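PDB 5YY3: uncharacterized protein AsqI from Emericella nidulans, which is a zinc-dependent cyclopenase of aspoquinolone biosynthesis, converting 4'-methoxycyclopenin into 4'-methoxyviridicatin with loss of methyl isocyanate. Local coordinates for residues W270-N275 with I286-L291; P276-T281 with F363-Y368; L75-L80 with H356-G361; N241-F246 with W394-H399. All blocks are in the same frame, centred on the assembly; numbering follows the deposited sequence.

Overall arrangement
All four contacts belong to the helical, hemocyanin-like part of the chain, and three of them use the long loop between helices 210-231 and 288-304. Contact 4 is wholly buried, joins that loop to helix 391-410 and relies on charged and aromatic groups. Contacts 1 to 3 are only partly buried. Contact 1 fixes the loop to the start of helix 288-304 through a backbone bond and a water. Contacts 2 and 3 share helix 355-367: a methionine covers a tyrosine near its C-terminal end, and a proline and a glutamate meet another tyrosine farther back. Contacts 3 and 4 also touch directly, through His-356 and Trp-396, near the zinc-binding histidines.

Contact 1: W270-N275 with I286-L291; sequences WYSIRN and IPRARL
Trp-270 and the residues after it, late in the loop between helices 210-231 and 288-304, pack on the N-terminal turn of the latter in the hemocyanin-like domain, Pro-287 being the N-cap residue. The indole lies close to two helix residues: its CZ3 is 3.8 Å from CD1 of Leu-291, and CG of Arg-288 sits at the ring edge, near its plane. Phe-363 meets the same indole edge-to-face, from helix 355-367. The carbonyl oxygens of Tyr-271 and Ile-286 both accept hydrogen bonds from Lys-362. Ser-272 carries the polar part. Its O accepts a 2.7 Å bond from Arg-288 N, tying the loop to the first turn of the helix, and water 1 links the same oxygen to Ala-289 N, so one carbonyl serves two amides there. CA of Ser-272 lies over one face of the Arg-288 guanidinium, offset toward its rim; a bend at chi3 (61°) places NE of that otherwise extended arginine chain. The backbones come closest at Ile-273 and Pro-287, with CA atoms 4.0 Å apart, while the isoleucine side chain also packs on Leu-613 of a second subunit. CG1 of Ile-273 lies 4.3 Å from CB of Pro-287.

Contact 2: P276-T281 with F363-Y368; sequences PDMPDT and FAEMAY
Met-278 lies across the Tyr-368 ring in a CH-pi and Met-aromatic contact. Its CG stands over one face, displaced toward the rim, 4.0 Å from the ring centroid and 20° off the normal; the nearest ring atom to CG is Tyr-368 CD1, at 3.7 Å. The sulfur sits more obliquely, SD being 4.8 Å from that centroid. With CG anti to the backbone N (chi1 -166°) and the chain extended beyond it, the methionine runs over the ring toward helix 355-367, where SD is 3.8 Å from Glu-365 CA and CE stays beside Tyr-368 CD2. The other approaches are made by the neighbours of Met-278: Asp-277 O comes to the ring edge, 3.6 Å from Tyr-368 CE1, and Pro-279 CD lies 4.0 Å from Tyr-368 OH. Farther out, that hydroxyl is hydrogen-bonded to Leu-380 N, which probably helps to hold the ring in place. The Glu-365 carboxylate bonds to Asn-283 ND2 and forms a salt bridge with Lys-362, while Asn-275 ND2 bonds to the carbonyl oxygens of both Glu-365 and Tyr-368. The loop preceding helix 288-304 is thus held against the C-terminal end of helix 355-367, whose Phe-363 packs on Trp-396 of helix 391-410.

Contact 3: L75-L80 with H356-G361; sequences LSPEHL and HNYGLG
Tyr-358 meets Pro-77 and Glu-78 at the start of helix 77-92. From its CB the side chain leaves with CG anti to the carbonyl carbon (chi1 -83°), and CG is already 3.9 Å from Pro-77 CG. Farther along the ring, CD1 lies 3.6 Å and CE1 3.5 Å from that same proline carbon. Pro-77 CG stands over the face, offset toward the rim, 3.6 Å from the ring centroid and 18° off its normal, a close CH-pi contact. CZ has Glu-78 OE2 as its nearest partner across the contact. At the tip, OH donates a very short hydrogen bond, 2.5 Å, to Glu-78 OE2, which lies at the ring edge and in its plane. The carboxylate is turned 46° from the ring, and the glutamate chain bends at chi2, which places its CD.

The contact sets the first turn of helix 77-92, which follows the N-cap residue Ser-76, against helix 355-367 of the hemocyanin-like domain. Leu-75 CD2 packs on Leu-360 CB. The Leu-360 side chain is about 6 Å from that of His-190, a zinc ligand, and also touches Phe-393 and Trp-396 of helix 391-410. Between the backbones, water 2 donates to both Leu-75 O and Asn-357 O. Leu-75 O also packs on Gly-361 CA, where the two backbones come closest. The CB of Asn-357 rests near Pro-77 CG, while its amide ND2 bonds to Asp-332 OD1.

Contact 4: N241-F246 with W394-H399; sequences NQYDDF and WRWYKH
Asn-241 and His-399 bring the backbones closest, their CA atoms 5.7 Å apart, beside a type I beta turn from Gln-242 to Asp-245 that faces helix 391-410. Arg-395 reaches the far end of this turn. Its NH2 donates to Asp-245 OD2 at 2.6 Å, a nearly straight bond (166°) within a salt bridge. Asp-245 OD2 lies in the guanidinium plane, but the donor approaches it from above the carboxylate plane, the two groups being turned 83° apart. NH1 of Arg-395 donates to Phe-246 O at 3.0 Å. A bend at chi3 (44°) places NE of Arg-395, which donates to Arg-238 O; Arg-238 also forms a salt bridge with Asp-245 OD2, so that buried oxygen is gripped by two arginines.

In this tyrosinase-family domain, helix 391-410 passes close to the zinc site, the Trp-396 side chain lying about 7 Å from that of zinc ligand His-218. Tyr-243, Trp-396 and His-399 form an aromatic cluster. The edge of Tyr-243 points toward the face of His-399 in an offset edge-to-face pair, and a 2.8 Å hydrogen bond joins Tyr-243 OH to His-399 NE2. Tyr-243 CE1 packs against Trp-396 CZ3 at 4.0 Å, and that indole's NE1 is hydrogen-bonded to His-356 ND1.

Contact 1: W270-N275 with I286-L291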
# COMPACT_ATOMS: atom_id res chain seq x y z
N TRP A 270 -8.79 -27.73 3.11
CA TRP A 270 -9.16 -28.99 3.74
C TRP A 270 -8.62 -30.14 2.90
O TRP A 270 -8.41 -29.99 1.68
CB TRP A 270 -10.68 -29.13 3.87
CG TRP A 270 -11.30 -28.36 5.01
CD1 TRP A 270 -10.68 -27.48 5.85
CD2 TRP A 270 -12.66 -28.43 5.44
NE1 TRP A 270 -11.58 -26.99 6.77
CE2 TRP A 270 -12.81 -27.55 6.53
CE3 TRP A 270 -13.78 -29.14 4.99
CZ2 TRP A 270 -14.03 -27.38 7.20
CZ3 TRP A 270 -14.99 -28.96 5.64
CH2 TRP A 270 -15.11 -28.08 6.73
N TYR A 271 -8.37 -31.28 3.53
CA TYR A 271 -8.13 -32.48 2.75
C TYR A 271 -9.46 -33.01 2.32
O TYR A 271 -10.40 -33.08 3.13
CB TYR A 271 -7.37 -33.53 3.56
CG TYR A 271 -5.92 -33.19 3.74
CD1 TYR A 271 -5.50 -32.40 4.81
CD2 TYR A 271 -4.96 -33.64 2.84
CE1 TYR A 271 -4.16 -32.08 4.97
CE2 TYR A 271 -3.62 -33.32 2.98
CZ TYR A 271 -3.22 -32.55 4.05
OH TYR A 271 -1.89 -32.23 4.20
N SER A 272 -9.56 -33.34 1.03
CA SER A 272 -10.75 -33.98 0.47
C SER A 272 -11.19 -35.18 1.28
O SER A 272 -12.36 -35.28 1.67
CB SER A 272 -10.50 -34.42 -0.98
OG SER A 272 -10.72 -33.35 -1.87
N ILE A 273 -10.26 -36.10 1.53
CA ILE A 273 -10.59 -37.28 2.30
C ILE A 273 -9.92 -37.19 3.66
O ILE A 273 -10.60 -37.05 4.67
CB ILE A 273 -10.19 -38.59 1.55
CG1 ILE A 273 -11.19 -38.86 0.43
CG2 ILE A 273 -10.25 -39.79 2.48
CD1 ILE A 273 -10.91 -38.19 -0.85
N ARG A 274 -8.60 -37.23 3.70
CA ARG A 274 -7.90 -37.18 4.98
C ARG A 274 -6.46 -36.74 4.79
O ARG A 274 -5.97 -36.73 3.67
CB ARG A 274 -7.97 -38.54 5.69
CG ARG A 274 -6.84 -39.51 5.29
CD ARG A 274 -6.59 -40.59 6.34
NE ARG A 274 -6.34 -40.03 7.67
CZ ARG A 274 -7.04 -40.34 8.76
NH1 ARG A 274 -8.05 -41.22 8.69
NH2 ARG A 274 -6.75 -39.79 9.93
N ASN A 275 -5.80 -36.35 5.88
CA ASN A 275 -4.36 -36.12 5.86
C ASN A 275 -3.66 -37.49 5.91
O ASN A 275 -3.77 -38.20 6.92
CB ASN A 275 -3.94 -35.24 7.03
CG ASN A 275 -2.51 -34.75 6.93
OD1 ASN A 275 -1.67 -35.38 6.30
ND2 ASN A 275 -2.24 -33.59 7.54
N ILE A 286 -12.98 -38.03 8.01
CA ILE A 286 -14.25 -37.39 7.67
C ILE A 286 -14.07 -36.62 6.37
O ILE A 286 -13.60 -35.49 6.38
CB ILE A 286 -14.77 -36.42 8.76
CG1 ILE A 286 -14.66 -37.04 10.15
CG2 ILE A 286 -16.22 -36.02 8.47
CD1 ILE A 286 -15.79 -37.98 10.48
N PRO A 287 -14.42 -37.24 5.24
CA PRO A 287 -14.15 -36.54 3.98
C PRO A 287 -14.96 -35.26 3.86
O PRO A 287 -16.04 -35.15 4.43
CB PRO A 287 -14.53 -37.57 2.90
CG PRO A 287 -15.38 -38.58 3.59
CD PRO A 287 -15.03 -38.57 5.05
N ARG A 288 -14.42 -34.28 3.14
CA ARG A 288 -15.10 -33.03 2.88
C ARG A 288 -16.56 -33.23 2.46
O ARG A 288 -17.46 -32.50 2.91
CB ARG A 288 -14.36 -32.24 1.80
CG ARG A 288 -15.00 -30.90 1.50
CD ARG A 288 -14.26 -30.20 0.39
NE ARG A 288 -14.31 -31.00 -0.83
CZ ARG A 288 -13.27 -31.25 -1.62
NH1 ARG A 288 -12.06 -30.75 -1.33
NH2 ARG A 288 -13.44 -32.00 -2.70
N ALA A 289 -16.80 -34.22 1.60
CA ALA A 289 -18.15 -34.48 1.06
C ALA A 289 -19.16 -34.81 2.16
O ALA A 289 -20.34 -34.46 2.08
CB ALA A 289 -18.10 -35.60 0.04
N ARG A 290 -18.68 -35.48 3.21
CA ARG A 290 -19.49 -35.87 4.34
C ARG A 290 -19.96 -34.62 5.13
O ARG A 290 -21.11 -34.55 5.59
CB ARG A 290 -18.69 -36.83 5.24
CG ARG A 290 -19.43 -37.38 6.45
CD ARG A 290 -20.57 -38.28 6.03
NE ARG A 290 -21.32 -38.76 7.20
CZ ARG A 290 -22.62 -39.05 7.18
NH1 ARG A 290 -23.32 -38.92 6.06
NH2 ARG A 290 -23.23 -39.46 8.29
N LEU A 291 -19.07 -33.64 5.28
CA LEU A 291 -19.42 -32.40 5.97
C LEU A 291 -20.41 -31.59 5.13
O LEU A 291 -21.39 -31.06 5.65
CB LEU A 291 -18.17 -31.58 6.28
CG LEU A 291 -17.26 -32.21 7.33
CD1 LEU A 291 -15.89 -32.46 6.75
CD2 LEU A 291 -17.15 -31.33 8.55
O HOH W 1 -14.65 -35.46 -0.05

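Contact 2: P276-T281 with F363-Y368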
# COMPACT_ATOMS: atom_id res chain seq x y z
N PRO A 276 -2.93 -37.85 4.83
CA PRO A 276 -2.23 -39.14 4.72
C PRO A 276 -1.21 -39.31 5.82
O PRO A 276 -1.00 -40.40 6.34
CB PRO A 276 -1.53 -39.06 3.36
CG PRO A 276 -2.10 -37.90 2.67
CD PRO A 276 -2.69 -36.98 3.67
N ASP A 277 -0.58 -38.20 6.18
CA ASP A 277 0.49 -38.18 7.16
C ASP A 277 0.01 -37.95 8.58
O ASP A 277 0.82 -37.76 9.48
CB ASP A 277 1.48 -37.09 6.78
CG ASP A 277 2.13 -37.37 5.46
OD1 ASP A 277 1.85 -38.45 4.88
OD2 ASP A 277 2.87 -36.50 4.97
N MET A 278 -1.31 -37.94 8.77
CA MET A 278 -1.89 -37.80 10.09
C MET A 278 -2.41 -39.15 10.56
O MET A 278 -3.30 -39.73 9.92
CB MET A 278 -3.00 -36.75 10.09
CG MET A 278 -3.43 -36.30 11.46
SD MET A 278 -4.80 -35.15 11.36
CE MET A 278 -4.90 -34.61 13.06
N PRO A 279 -1.85 -39.67 11.65
CA PRO A 279 -2.23 -40.99 12.16
C PRO A 279 -3.71 -41.07 12.50
O PRO A 279 -4.31 -40.11 12.98
CB PRO A 279 -1.38 -41.15 13.43
CG PRO A 279 -0.89 -39.79 13.76
CD PRO A 279 -0.78 -39.05 12.46
N ASP A 280 -4.28 -42.23 12.23
CA ASP A 280 -5.69 -42.51 12.49
C ASP A 280 -6.01 -42.40 13.99
O ASP A 280 -7.16 -42.20 14.38
CB ASP A 280 -6.03 -43.90 11.93
CG ASP A 280 -7.48 -44.25 12.14
OD1 ASP A 280 -8.34 -43.58 11.53
OD2 ASP A 280 -7.76 -45.18 12.94
N THR A 281 -4.98 -42.50 14.83
CA THR A 281 -5.15 -42.37 16.28
C THR A 281 -5.47 -40.93 16.72
O THR A 281 -5.90 -40.72 17.86
CB THR A 281 -3.89 -42.84 17.04
OG1 THR A 281 -2.76 -42.03 16.68
CG2 THR A 281 -3.59 -44.30 16.73
N PHE A 363 -9.76 -28.21 10.03
CA PHE A 363 -8.70 -27.20 10.05
C PHE A 363 -7.49 -27.71 10.82
O PHE A 363 -6.35 -27.43 10.45
CB PHE A 363 -9.20 -25.87 10.65
CG PHE A 363 -10.23 -25.17 9.81
CD1 PHE A 363 -9.86 -24.49 8.66
CD2 PHE A 363 -11.57 -25.18 10.18
CE1 PHE A 363 -10.82 -23.83 7.89
CE2 PHE A 363 -12.53 -24.54 9.41
CZ PHE A 363 -12.16 -23.87 8.26
N ALA A 364 -7.72 -28.46 11.89
CA ALA A 364 -6.62 -29.10 12.60
C ALA A 364 -5.90 -30.07 11.67
O ALA A 364 -4.68 -30.13 11.63
CB ALA A 364 -7.12 -29.81 13.85
N GLU A 365 -6.68 -30.83 10.92
CA GLU A 365 -6.15 -31.85 10.03
C GLU A 365 -5.36 -31.21 8.89
O GLU A 365 -4.27 -31.67 8.53
CB GLU A 365 -7.29 -32.72 9.49
CG GLU A 365 -6.88 -33.70 8.43
CD GLU A 365 -8.06 -34.39 7.78
OE1 GLU A 365 -8.96 -33.70 7.24
OE2 GLU A 365 -8.09 -35.64 7.82
N MET A 366 -5.90 -30.12 8.34
CA MET A 366 -5.20 -29.33 7.32
C MET A 366 -3.84 -28.81 7.80
O MET A 366 -2.88 -28.77 7.04
CB MET A 366 -6.07 -28.15 6.88
CG MET A 366 -5.31 -27.07 6.12
SD MET A 366 -6.06 -25.45 6.36
CE MET A 366 -7.69 -25.77 5.76
N ALA A 367 -3.78 -28.41 9.06
CA ALA A 367 -2.59 -27.78 9.62
C ALA A 367 -1.57 -28.80 10.13
O ALA A 367 -0.40 -28.46 10.29
CB ALA A 367 -2.98 -26.82 10.75
N TYR A 368 -2.02 -30.02 10.39
CA TYR A 368 -1.12 -31.08 10.86
C TYR A 368 -0.05 -31.44 9.83
O TYR A 368 -0.36 -31.77 8.69
CB TYR A 368 -1.89 -32.34 11.22
CG TYR A 368 -1.04 -33.34 11.96
CD1 TYR A 368 -0.28 -34.28 11.28
CD2 TYR A 368 -0.99 -33.33 13.35
CE1 TYR A 368 0.51 -35.20 11.96
CE2 TYR A 368 -0.22 -34.24 14.04
CZ TYR A 368 0.53 -35.17 13.35
OH TYR A 368 1.30 -36.06 14.06

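Contact 3: L75-L80 with H356-G361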
# COMPACT_ATOMS: atom_id res chain seq x y z
N LEU A 75 -9.29 -31.26 19.30
CA LEU A 75 -10.24 -30.79 18.29
C LEU A 75 -10.94 -31.96 17.60
O LEU A 75 -11.69 -31.76 16.64
CB LEU A 75 -9.53 -29.92 17.24
CG LEU A 75 -9.18 -28.48 17.64
CD1 LEU A 75 -8.59 -27.72 16.46
CD2 LEU A 75 -10.41 -27.76 18.17
N SER A 76 -10.69 -33.18 18.07
CA SER A 76 -11.39 -34.35 17.54
C SER A 76 -12.62 -34.74 18.39
O SER A 76 -12.50 -34.96 19.60
CB SER A 76 -10.43 -35.53 17.43
OG SER A 76 -11.16 -36.74 17.27
N PRO A 77 -13.79 -34.83 17.76
CA PRO A 77 -15.01 -35.20 18.50
C PRO A 77 -14.87 -36.52 19.26
O PRO A 77 -15.35 -36.62 20.40
CB PRO A 77 -16.07 -35.29 17.40
CG PRO A 77 -15.58 -34.33 16.36
CD PRO A 77 -14.09 -34.44 16.37
N GLU A 78 -14.21 -37.51 18.66
CA GLU A 78 -13.96 -38.79 19.34
C GLU A 78 -13.13 -38.59 20.61
O GLU A 78 -13.44 -39.15 21.67
CB GLU A 78 -13.27 -39.77 18.40
CG GLU A 78 -14.18 -40.31 17.32
CD GLU A 78 -14.43 -39.32 16.19
OE1 GLU A 78 -13.71 -38.30 16.11
OE2 GLU A 78 -15.34 -39.57 15.37
N HIS A 79 -12.07 -37.80 20.50
CA HIS A 79 -11.21 -37.55 21.64
C HIS A 79 -11.91 -36.68 22.68
O HIS A 79 -11.62 -36.78 23.87
CB HIS A 79 -9.91 -36.88 21.20
CG HIS A 79 -8.98 -37.78 20.46
ND1 HIS A 79 -7.74 -38.12 20.95
CD2 HIS A 79 -9.10 -38.40 19.27
CE1 HIS A 79 -7.13 -38.92 20.09
NE2 HIS A 79 -7.93 -39.10 19.06
N LEU A 80 -12.82 -35.81 22.25
CA LEU A 80 -13.53 -34.95 23.20
C LEU A 80 -14.49 -35.78 24.03
O LEU A 80 -14.68 -35.52 25.22
CB LEU A 80 -14.27 -33.81 22.47
CG LEU A 80 -13.34 -32.77 21.83
CD1 LEU A 80 -14.06 -31.93 20.78
CD2 LEU A 80 -12.72 -31.86 22.90
N HIS A 356 -20.10 -28.57 13.30
CA HIS A 356 -19.21 -27.57 13.88
C HIS A 356 -17.90 -28.20 14.32
O HIS A 356 -16.82 -27.74 13.95
CB HIS A 356 -19.85 -26.86 15.08
CG HIS A 356 -18.88 -26.06 15.89
ND1 HIS A 356 -18.13 -25.03 15.36
CD2 HIS A 356 -18.52 -26.15 17.20
CE1 HIS A 356 -17.35 -24.52 16.30
NE2 HIS A 356 -17.57 -25.18 17.42
N ASN A 357 -17.99 -29.27 15.11
CA ASN A 357 -16.78 -29.84 15.70
C ASN A 357 -15.96 -30.67 14.70
O ASN A 357 -14.74 -30.71 14.77
CB ASN A 357 -17.15 -30.68 16.93
CG ASN A 357 -17.75 -29.82 18.04
OD1 ASN A 357 -17.03 -29.20 18.83
ND2 ASN A 357 -19.07 -29.78 18.11
N TYR A 358 -16.61 -31.33 13.74
CA TYR A 358 -15.82 -32.00 12.70
C TYR A 358 -15.21 -30.96 11.78
O TYR A 358 -14.11 -31.15 11.24
CB TYR A 358 -16.66 -33.00 11.92
CG TYR A 358 -16.77 -34.34 12.60
CD1 TYR A 358 -15.63 -35.08 12.88
CD2 TYR A 358 -18.01 -34.87 12.93
CE1 TYR A 358 -15.72 -36.32 13.50
CE2 TYR A 358 -18.11 -36.11 13.55
CZ TYR A 358 -16.96 -36.83 13.82
OH TYR A 358 -17.04 -38.05 14.44
N GLY A 359 -15.92 -29.85 11.60
CA GLY A 359 -15.39 -28.74 10.82
C GLY A 359 -14.09 -28.18 11.39
O GLY A 359 -13.11 -27.99 10.65
N LEU A 360 -14.08 -27.93 12.69
CA LEU A 360 -12.87 -27.46 13.37
C LEU A 360 -11.77 -28.49 13.22
O LEU A 360 -10.59 -28.15 13.02
CB LEU A 360 -13.13 -27.19 14.87
CG LEU A 360 -14.07 -26.02 15.17
CD1 LEU A 360 -14.17 -25.78 16.67
CD2 LEU A 360 -13.62 -24.77 14.45
N GLY A 361 -12.17 -29.76 13.31
CA GLY A 361 -11.27 -30.89 13.13
C GLY A 361 -10.58 -30.92 11.78
O GLY A 361 -9.42 -31.33 11.68
O HOH W 2 -13.73 -29.80 17.50

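Contact 4: N241-F246 with W394-H399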
# COMPACT_ATOMS: atom_id res chain seq x y z
N ASN A 241 -18.20 -20.91 3.52
CA ASN A 241 -19.46 -21.50 3.06
C ASN A 241 -19.23 -22.61 2.04
O ASN A 241 -20.00 -23.58 1.98
CB ASN A 241 -20.38 -20.43 2.48
CG ASN A 241 -21.04 -19.57 3.55
OD1 ASN A 241 -21.26 -20.02 4.68
ND2 ASN A 241 -21.34 -18.32 3.22
N GLN A 242 -18.18 -22.45 1.23
CA GLN A 242 -17.75 -23.44 0.26
C GLN A 242 -16.54 -24.21 0.84
O GLN A 242 -15.49 -23.63 1.10
CB GLN A 242 -17.41 -22.76 -1.08
CG GLN A 242 -18.54 -21.86 -1.64
CD GLN A 242 -18.21 -21.19 -3.00
OE1 GLN A 242 -17.09 -21.30 -3.52
NE2 GLN A 242 -19.19 -20.46 -3.55
N TYR A 243 -16.70 -25.51 1.07
CA TYR A 243 -15.70 -26.27 1.83
C TYR A 243 -14.47 -26.66 0.99
O TYR A 243 -13.48 -27.16 1.53
CB TYR A 243 -16.33 -27.53 2.45
CG TYR A 243 -17.41 -27.28 3.47
CD1 TYR A 243 -17.68 -25.98 3.92
CD2 TYR A 243 -18.18 -28.34 3.98
CE1 TYR A 243 -18.69 -25.75 4.86
CE2 TYR A 243 -19.18 -28.11 4.92
CZ TYR A 243 -19.42 -26.81 5.36
OH TYR A 243 -20.41 -26.57 6.29
N ASP A 244 -14.53 -26.43 -0.32
CA ASP A 244 -13.38 -26.63 -1.18
C ASP A 244 -12.62 -25.33 -1.40
O ASP A 244 -11.99 -25.12 -2.43
CB ASP A 244 -13.82 -27.21 -2.53
CG ASP A 244 -14.84 -26.33 -3.22
OD1 ASP A 244 -15.45 -25.48 -2.54
OD2 ASP A 244 -15.04 -26.49 -4.45
N ASP A 245 -12.70 -24.44 -0.42
CA ASP A 245 -12.12 -23.12 -0.58
C ASP A 245 -10.63 -23.11 -0.22
O ASP A 245 -10.11 -24.04 0.41
CB ASP A 245 -12.87 -22.10 0.27
CG ASP A 245 -12.75 -20.68 -0.26
OD1 ASP A 245 -11.96 -20.47 -1.21
OD2 ASP A 245 -13.43 -19.78 0.29
N PHE A 246 -9.97 -22.04 -0.64
CA PHE A 246 -8.58 -21.84 -0.31
C PHE A 246 -8.46 -20.86 0.84
O PHE A 246 -9.28 -19.97 0.99
CB PHE A 246 -7.81 -21.34 -1.52
CG PHE A 246 -7.68 -22.34 -2.64
CD1 PHE A 246 -6.66 -23.29 -2.62
CD2 PHE A 246 -8.53 -22.31 -3.72
CE1 PHE A 246 -6.53 -24.21 -3.66
CE2 PHE A 246 -8.40 -23.22 -4.77
CZ PHE A 246 -7.39 -24.17 -4.74
N TRP A 394 -12.02 -17.61 11.93
CA TRP A 394 -12.96 -16.50 11.79
C TRP A 394 -13.78 -16.75 10.55
O TRP A 394 -14.95 -16.38 10.50
CB TRP A 394 -12.22 -15.15 11.75
CG TRP A 394 -11.73 -14.82 13.12
CD1 TRP A 394 -10.50 -15.09 13.63
CD2 TRP A 394 -12.50 -14.26 14.20
NE1 TRP A 394 -10.43 -14.70 14.95
CE2 TRP A 394 -11.65 -14.18 15.32
CE3 TRP A 394 -13.81 -13.80 14.31
CZ2 TRP A 394 -12.08 -13.66 16.54
CZ3 TRP A 394 -14.23 -13.28 15.52
CH2 TRP A 394 -13.36 -13.21 16.62
N ARG A 395 -13.19 -17.43 9.57
CA ARG A 395 -13.95 -17.77 8.38
C ARG A 395 -14.97 -18.87 8.71
O ARG A 395 -16.09 -18.87 8.20
CB ARG A 395 -13.03 -18.19 7.22
CG ARG A 395 -12.02 -17.08 6.82
CD ARG A 395 -11.41 -17.33 5.42
NE ARG A 395 -12.48 -17.73 4.52
CZ ARG A 395 -12.30 -18.28 3.33
NH1 ARG A 395 -11.06 -18.48 2.87
NH2 ARG A 395 -13.36 -18.63 2.62
N TRP A 396 -14.60 -19.79 9.61
CA TRP A 396 -15.57 -20.77 10.08
C TRP A 396 -16.65 -20.11 10.96
O TRP A 396 -17.85 -20.38 10.79
CB TRP A 396 -14.88 -21.91 10.84
CG TRP A 396 -15.83 -23.01 11.26
CD1 TRP A 396 -16.31 -23.23 12.51
CD2 TRP A 396 -16.43 -24.00 10.41
NE1 TRP A 396 -17.17 -24.31 12.50
CE2 TRP A 396 -17.26 -24.80 11.22
CE3 TRP A 396 -16.36 -24.29 9.04
CZ2 TRP A 396 -18.00 -25.88 10.72
CZ3 TRP A 396 -17.09 -25.35 8.54
CH2 TRP A 396 -17.90 -26.14 9.38
N TYR A 397 -16.25 -19.25 11.90
CA TYR A 397 -17.24 -18.55 12.74
C TYR A 397 -18.25 -17.78 11.88
O TYR A 397 -19.44 -17.76 12.19
CB TYR A 397 -16.58 -17.57 13.72
CG TYR A 397 -15.56 -18.16 14.69
CD1 TYR A 397 -15.58 -19.51 15.05
CD2 TYR A 397 -14.56 -17.36 15.22
CE1 TYR A 397 -14.64 -20.03 15.95
CE2 TYR A 397 -13.61 -17.87 16.11
CZ TYR A 397 -13.65 -19.20 16.47
OH TYR A 397 -12.71 -19.69 17.35
N LYS A 398 -17.80 -17.17 10.79
CA LYS A 398 -18.76 -16.45 9.96
C LYS A 398 -19.67 -17.43 9.21
O LYS A 398 -20.82 -17.11 8.91
CB LYS A 398 -18.09 -15.49 8.97
CG LYS A 398 -19.13 -14.64 8.22
CD LYS A 398 -18.53 -13.41 7.55
CE LYS A 398 -19.52 -12.77 6.59
NZ LYS A 398 -18.90 -11.63 5.81
N HIS A 399 -19.17 -18.64 8.94
CA HIS A 399 -20.03 -19.70 8.39
C HIS A 399 -21.10 -20.10 9.38
O HIS A 399 -22.27 -20.18 9.02
CB HIS A 399 -19.22 -20.94 8.00
CG HIS A 399 -20.07 -22.08 7.52
ND1 HIS A 399 -20.96 -21.97 6.47
CD2 HIS A 399 -20.15 -23.37 7.94
CE1 HIS A 399 -21.55 -23.13 6.27
NE2 HIS A 399 -21.07 -24.00 7.14